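Local coordinates for protein carbonic anhydrase (Sordaria macrospora, PDB 4O1K) that probably catalyses the reversible hydration of carbon dioxide to bicarbonate as a tetrameric, zinc-dependent beta-carbonic anhydrase, at residues Ser59-Pro62 against Ala63-Thr67. Numbering follows the deposited sequence.
Sequences SRIP and AEQIT
Pro62, in the N-cap position, starts the short helix 63-67: its carbonyl O accepts Ile66 N at 3.1 Å, the donor in the carbonyl plane and the N-H...O angle a nearly straight 169°, while Gln65 N at 3.0 Å from the same Pro62 O makes a bent, weak bond (127°). The i to i+4 bond, donated by Ile66 and accepted by Pro62, closes the first turn. Ile61 and Ile66 make the apolar side-chain contact. With Ile61 CG2 anti to the backbone N, that methyl points forward onto the start of the helix, 3.4 Å from Gln65 CB and 3.6 Å from Ile66 CG1. Beside it, the Ile66 chain runs back toward the loop, bringing CD1 to 3.6 Å from Ile61 O. The Pro62 ring lies alongside Gln65, the two pointing the same way, with Pro62 CD 4.2 Å from Gln65 CG. Further on, Ala63 O accepts both Thr67 N, at 2.9 Å, and Thr67 OG1, the two donors arriving from opposite faces of the carbonyl plane; the hydroxyl contact is short, with OG1 tilted 35° out of that plane. Toward the second subunit, Ile66 O accepts a hydrogen bond from Asn25 of that chain, and Pro62 packs on Glu64 of the second subunit. Within its own chain the buried turn follows strand 51-56, whose Trp53 packs against Ala63 and Thr67, while Leu203 of strand 202-205 meets Ile66 and Thr67.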
# COMPACT_ATOMS: atom_id res chain seq x y z
N SER A 59 -6.15 7.19 20.31
CA SER A 59 -7.09 8.04 21.03
C SER A 59 -7.89 7.09 21.92
O SER A 59 -7.98 5.90 21.63
CB SER A 59 -7.99 8.79 20.04
OG SER A 59 -8.82 7.90 19.31
N ARG A 60 -8.45 7.59 23.02
CA ARG A 60 -8.95 6.68 24.06
C ARG A 60 -10.47 6.58 24.17
O ARG A 60 -10.99 5.63 24.75
CB ARG A 60 -8.36 7.05 25.42
CG ARG A 60 -7.15 7.94 25.35
CD ARG A 60 -6.04 7.47 26.27
NE ARG A 60 -5.30 8.60 26.82
CZ ARG A 60 -4.37 9.30 26.17
NH1 ARG A 60 -3.77 10.31 26.77
NH2 ARG A 60 -4.06 9.00 24.91
N ILE A 61 -11.17 7.58 23.65
CA ILE A 61 -12.62 7.61 23.72
C ILE A 61 -13.12 7.50 22.28
O ILE A 61 -12.59 8.18 21.41
CB ILE A 61 -13.12 8.95 24.35
CG1 ILE A 61 -12.67 9.07 25.81
CG2 ILE A 61 -14.62 9.06 24.28
CD1 ILE A 61 -13.33 8.06 26.73
N PRO A 62 -14.12 6.65 22.03
CA PRO A 62 -14.74 6.48 20.71
C PRO A 62 -15.43 7.77 20.25
O PRO A 62 -15.97 8.50 21.08
CB PRO A 62 -15.80 5.39 20.95
CG PRO A 62 -15.37 4.70 22.18
CD PRO A 62 -14.69 5.72 23.03
N ALA A 63 -15.41 8.03 18.94
CA ALA A 63 -16.05 9.20 18.35
C ALA A 63 -17.49 9.38 18.78
O ALA A 63 -17.97 10.51 18.99
CB ALA A 63 -15.99 9.09 16.84
N GLU A 64 -18.18 8.24 18.88
CA GLU A 64 -19.60 8.19 19.19
C GLU A 64 -19.86 8.76 20.57
O GLU A 64 -20.88 9.41 20.82
CB GLU A 64 -20.08 6.74 19.08
CG GLU A 64 -20.22 6.21 17.62
CD GLU A 64 -19.04 5.37 17.14
OE1 GLU A 64 -19.26 4.44 16.31
OE2 GLU A 64 -17.89 5.63 17.56
N GLN A 65 -18.91 8.52 21.48
CA GLN A 65 -18.96 9.09 22.82
C GLN A 65 -18.68 10.59 22.81
O GLN A 65 -19.49 11.39 23.30
CB GLN A 65 -17.95 8.39 23.72
CG GLN A 65 -18.44 7.08 24.27
CD GLN A 65 -19.75 7.25 24.98
OE1 GLN A 65 -19.80 7.81 26.08
NE2 GLN A 65 -20.83 6.80 24.34
N ILE A 66 -17.52 10.97 22.27
CA ILE A 66 -17.07 12.36 22.19
C ILE A 66 -18.11 13.29 21.58
O ILE A 66 -18.21 14.46 21.97
CB ILE A 66 -15.81 12.50 21.28
CG1 ILE A 66 -14.70 11.52 21.65
CG2 ILE A 66 -15.28 13.93 21.32
CD1 ILE A 66 -13.50 11.57 20.68
N THR A 67 -18.86 12.78 20.61
CA THR A 67 -19.70 13.65 19.78
C THR A 67 -21.18 13.56 20.09
O THR A 67 -21.94 14.44 19.67
CB THR A 67 -19.54 13.31 18.31
OG1 THR A 67 -19.86 11.93 18.11
CG2 THR A 67 -18.12 13.58 17.89